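Local coordinates for flagellar biosynthesis protein FlaG (Helicobacter pylori, PDB 6JSX), which probably takes part in the assembly or length control of the bacterial flagellum, and forms a two-subunit assembly in the crystal, at residues Val38-Lys41 against Lys47-Arg50; Arg13-Met18 against Ile25-Asn30. All blocks are in the same frame, centred on the assembly; numbering follows the deposited sequence.

Contact 1: residues Val38-Lys41 against Lys47-Arg50; sequences VSVK and KVIR
Val40 and Val48 are paired across an antiparallel beta hairpin, formed by strands 35-41 and 47-53. The two strand segments run at 158° to each other. Val38 with Arg50 and Val40 with Val48 are hydrogen-bonded pairs. Ser39 with Ile49 and Lys41 with Lys47 are non-hydrogen-bonded pairs. Each hydrogen-bonded pair has two backbone bonds, for example Val48 N to Val40 O at 2.9 Å.

Val38, Val40, Val48 and Arg50 share one face of the sheet. There the valines of the central pair lie side by side and point the same way. Val48 CG1 lies between its own backbone N and carbonyl carbon (chi1 46°), which brings it 3.5 Å from Val40 CG2. Val38 CG1 reaches Arg50 CB at 3.9 Å. The Arg50 chain bends back, and its NH1 donates to Ile49 O from above the carbonyl plane. Its NH2 forms a salt bridge with Asp24 of the second subunit, and Val40 packs on Val40 of that subunit. This face of the hairpin therefore helps to join the two chains.

Ser39, Lys41, Lys47 and Ile49 occupy the other face. Ser39 CB meets Ile49 CG2 at 3.8 Å. Lys47 can be followed from CB to its tip. It runs extended beyond CG. Lys47 CG lies 4.1 Å from both CG and CE of Lys41. Lys47 CE lies 3.7 Å from Lys41 NZ, where the Lys41 chain turns (chi4 66°). Lys47 NZ stays 4.8 Å from Lys41 NZ. One water accepts a weak hydrogen bond from each NZ, which may ease their like charges.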
loop_
_atom_site.group_PDB
_atom_site.type_symbol
_atom_site.label_atom_id
_atom_site.label_comp_id
_atom_site.label_asym_id
_atom_site.label_seq_id
_atom_site.Cartn_x
_atom_site.Cartn_y
_atom_site.Cartn_z
ATOM N N VAL A 38 0.368 -6.200 -6.156
ATOM C CA VAL A 38 -0.725 -5.976 -5.228
ATOM C C VAL A 38 -2.029 -6.372 -5.919
ATOM O O VAL A 38 -2.260 -6.023 -7.079
ATOM C CB VAL A 38 -0.768 -4.505 -4.738
ATOM C CG1 VAL A 38 -0.266 -3.580 -5.805
ATOM C CG2 VAL A 38 -2.178 -4.106 -4.311
ATOM N N SER A 39 -2.869 -7.132 -5.225
ATOM C CA SER A 39 -4.096 -7.583 -5.858
ATOM C C SER A 39 -5.286 -7.606 -4.915
ATOM O O SER A 39 -5.189 -8.044 -3.768
ATOM C CB SER A 39 -3.907 -8.949 -6.529
ATOM O OG SER A 39 -3.744 -9.970 -5.563
ATOM N N VAL A 40 -6.409 -7.125 -5.443
ATOM C CA VAL A 40 -7.687 -7.089 -4.750
ATOM C C VAL A 40 -8.741 -7.727 -5.661
ATOM O O VAL A 40 -8.600 -7.699 -6.880
ATOM C CB VAL A 40 -8.072 -5.628 -4.416
ATOM C CG1 VAL A 40 -7.054 -5.019 -3.477
ATOM C CG2 VAL A 40 -8.127 -4.797 -5.668
ATOM N N LYS A 41 -9.779 -8.327 -5.090
ATOM C CA LYS A 41 -10.869 -8.859 -5.917
ATOM C C LYS A 41 -11.971 -7.817 -6.069
ATOM O O LYS A 41 -12.319 -7.130 -5.103
ATOM C CB LYS A 41 -11.423 -10.177 -5.354
ATOM C CG LYS A 41 -10.444 -11.357 -5.450
ATOM C CD LYS A 41 -11.123 -12.690 -5.139
ATOM C CE LYS A 41 -10.229 -13.883 -5.483
ATOM N NZ LYS A 41 -9.013 -13.953 -4.619
ATOM N N LYS A 47 -9.916 -11.159 -9.796
ATOM C CA LYS A 47 -8.728 -10.412 -9.391
ATOM C C LYS A 47 -8.414 -9.245 -10.316
ATOM O O LYS A 47 -8.358 -9.407 -11.533
ATOM C CB LYS A 47 -7.500 -11.323 -9.289
ATOM C CG LYS A 47 -7.492 -12.264 -8.094
ATOM C CD LYS A 47 -6.162 -12.988 -8.022
ATOM C CE LYS A 47 -6.209 -14.171 -7.076
ATOM N NZ LYS A 47 -4.848 -14.765 -6.913
ATOM N N VAL A 48 -8.228 -8.068 -9.725
ATOM C CA VAL A 48 -7.656 -6.928 -10.432
ATOM C C VAL A 48 -6.278 -6.693 -9.826
ATOM O O VAL A 48 -6.121 -6.716 -8.601
ATOM C CB VAL A 48 -8.573 -5.666 -10.365
ATOM C CG1 VAL A 48 -9.079 -5.443 -8.966
ATOM C CG2 VAL A 48 -7.851 -4.424 -10.861
ATOM N N ILE A 49 -5.268 -6.537 -10.681
ATOM C CA ILE A 49 -3.887 -6.465 -10.196
ATOM C C ILE A 49 -3.129 -5.213 -10.637
ATOM O O ILE A 49 -3.420 -4.621 -11.675
ATOM C CB ILE A 49 -3.046 -7.718 -10.589
ATOM C CG1 ILE A 49 -2.598 -7.635 -12.046
ATOM C CG2 ILE A 49 -3.794 -9.017 -10.290
ATOM C CD1 ILE A 49 -1.100 -7.552 -12.209
ATOM N N ARG A 50 -2.151 -4.827 -9.824
ATOM C CA ARG A 50 -1.241 -3.747 -10.148
ATOM C C ARG A 50 0.168 -4.235 -9.889
ATOM O O ARG A 50 0.465 -4.731 -8.807
ATOM C CB ARG A 50 -1.529 -2.517 -9.292
ATOM C CG ARG A 50 -2.825 -1.816 -9.638
ATOM C CD ARG A 50 -2.947 -1.539 -11.130
ATOM N NE ARG A 50 -4.103 -0.692 -11.421
ATOM C CZ ARG A 50 -5.268 -1.121 -11.912
ATOM N NH1 ARG A 50 -5.464 -2.405 -12.196
ATOM N NH2 ARG A 50 -6.245 -0.254 -12.135
HETATM O O HOH W 1 -6.674 -16.355 -4.863
#

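Contact 2: residues Arg13-Met18 against Ile25-Asn30; sequences RLNEEM and INFSYN
Phe27 projects from strand 26-30 toward helix 4-21, and its ring lies against Leu14, Asn15 and Met18. Helix 4-21 runs nearly antiparallel beside the outer strand 26-30. Leu14 CD1 is the main bump, set over the centre of one ring face, 3.8 Å from the centroid of Phe27 and 9° off the normal, a CH-pi contact. Leu14 CB approaches the same ring at CD1. Met18 comes to the edge, where its CE is 3.8 Å from Phe27 CE1. Its chain bends at chi2 (-62°), and Met18 SD passes 4.2 Å from Ile25 CB. The Met18 side chain thus lies across the step between Ile25 and the Phe27 ring.

Asn15 takes up the backbone N-H and C=O that Phe27 turns away from strand 35-41. Asn15 OD1 accepts from Phe27 N at 2.7 Å, in the carbonyl plane and on a lone pair. Asn15 ND2 donates to Phe27 O, also at 2.7 Å. Two bonds to the same residue fix the rotation of the Asn15 amide and pin the strand to the helix. Asn15 OD1 also lies at the edge of the Phe27 ring. The Asn26 amide lies against that of Asn15 without a hydrogen bond, their planes 9° apart.

Ile25 touches Val38 and Val40 of strand 35-41, and Phe27 touches Val38. Farther along strand 26-30, Tyr29 packs on Leu7 in helix 4-21. Leu14 also packs on Met64 of the second subunit, so helix 4-21 lies between its own strand 26-30 and helix 54-72 of that subunit.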
loop_
_atom_site.group_PDB
_atom_site.type_symbol
_atom_site.label_atom_id
_atom_site.label_comp_id
_atom_site.label_asym_id
_atom_site.label_seq_id
_atom_site.Cartn_x
_atom_site.Cartn_y
_atom_site.Cartn_z
ATOM N N ARG A 13 5.039 -9.818 5.409
ATOM C CA ARG A 13 4.780 -8.891 6.494
ATOM C C ARG A 13 3.570 -8.023 6.182
ATOM O O ARG A 13 2.684 -7.852 7.017
ATOM C CB ARG A 13 6.021 -8.043 6.772
ATOM C CG ARG A 13 7.236 -8.875 7.189
ATOM C CD ARG A 13 6.961 -9.706 8.442
ATOM N NE ARG A 13 7.886 -10.830 8.553
ATOM C CZ ARG A 13 7.515 -12.103 8.657
ATOM N NH1 ARG A 13 8.435 -13.056 8.746
ATOM N NH2 ARG A 13 6.229 -12.429 8.678
ATOM N N LEU A 14 3.531 -7.493 4.966
ATOM C CA LEU A 14 2.386 -6.713 4.511
ATOM C C LEU A 14 1.086 -7.502 4.592
ATOM O O LEU A 14 0.082 -6.996 5.092
ATOM C CB LEU A 14 2.617 -6.185 3.091
ATOM C CG LEU A 14 3.274 -4.799 3.076
ATOM C CD1 LEU A 14 3.592 -4.316 1.675
ATOM C CD2 LEU A 14 2.367 -3.796 3.778
ATOM N N ASN A 15 1.114 -8.741 4.109
ATOM C CA ASN A 15 -0.070 -9.588 4.125
ATOM C C ASN A 15 -0.539 -9.898 5.548
ATOM O O ASN A 15 -1.739 -9.912 5.815
ATOM C CB ASN A 15 0.149 -10.881 3.319
ATOM C CG ASN A 15 0.151 -10.651 1.798
ATOM O OD1 ASN A 15 -0.571 -9.800 1.272
ATOM N ND2 ASN A 15 0.962 -11.424 1.094
ATOM N N GLU A 16 0.405 -10.132 6.459
ATOM C CA GLU A 16 0.069 -10.399 7.863
ATOM C C GLU A 16 -0.644 -9.219 8.483
ATOM O O GLU A 16 -1.605 -9.374 9.229
ATOM C CB GLU A 16 1.321 -10.686 8.681
ATOM C CG GLU A 16 1.835 -12.092 8.556
ATOM C CD GLU A 16 3.024 -12.319 9.445
ATOM O OE1 GLU A 16 3.390 -11.368 10.173
ATOM O OE2 GLU A 16 3.589 -13.437 9.417
ATOM N N GLU A 17 -0.138 -8.038 8.167
ATOM C CA GLU A 17 -0.707 -6.783 8.608
ATOM C C GLU A 17 -2.110 -6.556 8.018
ATOM O O GLU A 17 -3.016 -6.077 8.707
ATOM C CB GLU A 17 0.251 -5.666 8.206
ATOM C CG GLU A 17 0.296 -4.499 9.160
ATOM C CD GLU A 17 0.239 -4.917 10.592
ATOM O OE1 GLU A 17 1.052 -5.773 11.003
ATOM O OE2 GLU A 17 -0.628 -4.387 11.311
ATOM N N MET A 18 -2.283 -6.920 6.745
ATOM C CA MET A 18 -3.561 -6.780 6.056
ATOM C C MET A 18 -4.607 -7.758 6.600
ATOM O O MET A 18 -5.803 -7.459 6.619
ATOM C CB MET A 18 -3.374 -6.956 4.543
ATOM C CG MET A 18 -2.631 -5.808 3.860
ATOM S SD MET A 18 -3.533 -4.273 4.023
ATOM C CE MET A 18 -2.449 -3.147 3.194
ATOM N N ILE A 25 -6.528 -7.208 0.664
ATOM C CA ILE A 25 -5.463 -6.691 -0.193
ATOM C C ILE A 25 -4.288 -7.634 -0.110
ATOM O O ILE A 25 -3.831 -7.952 0.980
ATOM C CB ILE A 25 -4.991 -5.290 0.235
ATOM C CG1 ILE A 25 -6.189 -4.329 0.335
ATOM C CG2 ILE A 25 -3.924 -4.788 -0.725
ATOM C CD1 ILE A 25 -5.847 -2.858 0.373
ATOM N N ASN A 26 -3.804 -8.097 -1.258
ATOM C CA ASN A 26 -2.718 -9.075 -1.269
ATOM C C ASN A 26 -1.417 -8.607 -1.923
ATOM O O ASN A 26 -1.421 -7.922 -2.940
ATOM C CB ASN A 26 -3.175 -10.391 -1.902
ATOM C CG ASN A 26 -2.164 -11.503 -1.708
ATOM O OD1 ASN A 26 -1.449 -11.877 -2.641
ATOM N ND2 ASN A 26 -2.079 -12.023 -0.480
ATOM N N PHE A 27 -0.298 -9.001 -1.335
ATOM C CA PHE A 27 1.002 -8.651 -1.879
ATOM C C PHE A 27 1.760 -9.922 -2.162
ATOM O O PHE A 27 1.553 -10.938 -1.498
ATOM C CB PHE A 27 1.783 -7.780 -0.886
ATOM C CG PHE A 27 1.145 -6.437 -0.638
ATOM C CD1 PHE A 27 0.158 -6.289 0.341
ATOM C CD2 PHE A 27 1.509 -5.322 -1.402
ATOM C CE1 PHE A 27 -0.453 -5.054 0.565
ATOM C CE2 PHE A 27 0.903 -4.077 -1.182
ATOM C CZ PHE A 27 -0.083 -3.946 -0.190
ATOM N N SER A 28 2.625 -9.872 -3.166
ATOM C CA SER A 28 3.542 -10.973 -3.439
ATOM C C SER A 28 4.626 -10.517 -4.387
ATOM O O SER A 28 4.444 -9.546 -5.120
ATOM C CB SER A 28 2.808 -12.138 -4.073
ATOM O OG SER A 28 2.165 -11.671 -5.224
ATOM N N TYR A 29 5.753 -11.220 -4.368
ATOM C CA TYR A 29 6.754 -11.014 -5.395
ATOM C C TYR A 29 6.503 -11.968 -6.552
ATOM O O TYR A 29 6.458 -13.185 -6.360
ATOM C CB TYR A 29 8.161 -11.238 -4.854
ATOM C CG TYR A 29 9.253 -10.962 -5.875
ATOM C CD1 TYR A 29 9.613 -9.656 -6.192
ATOM C CD2 TYR A 29 9.923 -11.999 -6.520
ATOM C CE1 TYR A 29 10.598 -9.385 -7.118
ATOM C CE2 TYR A 29 10.926 -11.737 -7.441
ATOM C CZ TYR A 29 11.264 -10.424 -7.735
ATOM O OH TYR A 29 12.264 -10.142 -8.654
ATOM N N ASN A 30 6.325 -11.426 -7.752
ATOM C CA ASN A 30 6.324 -12.269 -8.938
ATOM C C ASN A 30 7.739 -12.372 -9.519
ATOM O O ASN A 30 8.362 -11.357 -9.858
ATOM C CB ASN A 30 5.344 -11.734 -9.980
ATOM C CG ASN A 30 5.033 -12.743 -11.059
ATOM O OD1 ASN A 30 5.935 -13.396 -11.590
ATOM N ND2 ASN A 30 3.749 -12.887 -11.386
#

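From the N terminus, helix 4-21 comes first, and the chain turns back into strand 26-30. Contact 2 closes that turn, with six residues between its segments. The chain reverses into strand 35-41, then passes through five residues into strand 47-53, where contact 1 closes that hairpin loop. The two contacts follow in series, neither nested nor crossed. They meet where strands 26-30 and 35-41 are neighbours in the sheet: Ser39 N is 2.8 Å from Asn26 O, a probable hydrogen bond. Contact 2 therefore ties the first helix to an outer strand, and contact 1 joins the middle strand to the other outer strand. Both touch the second subunit.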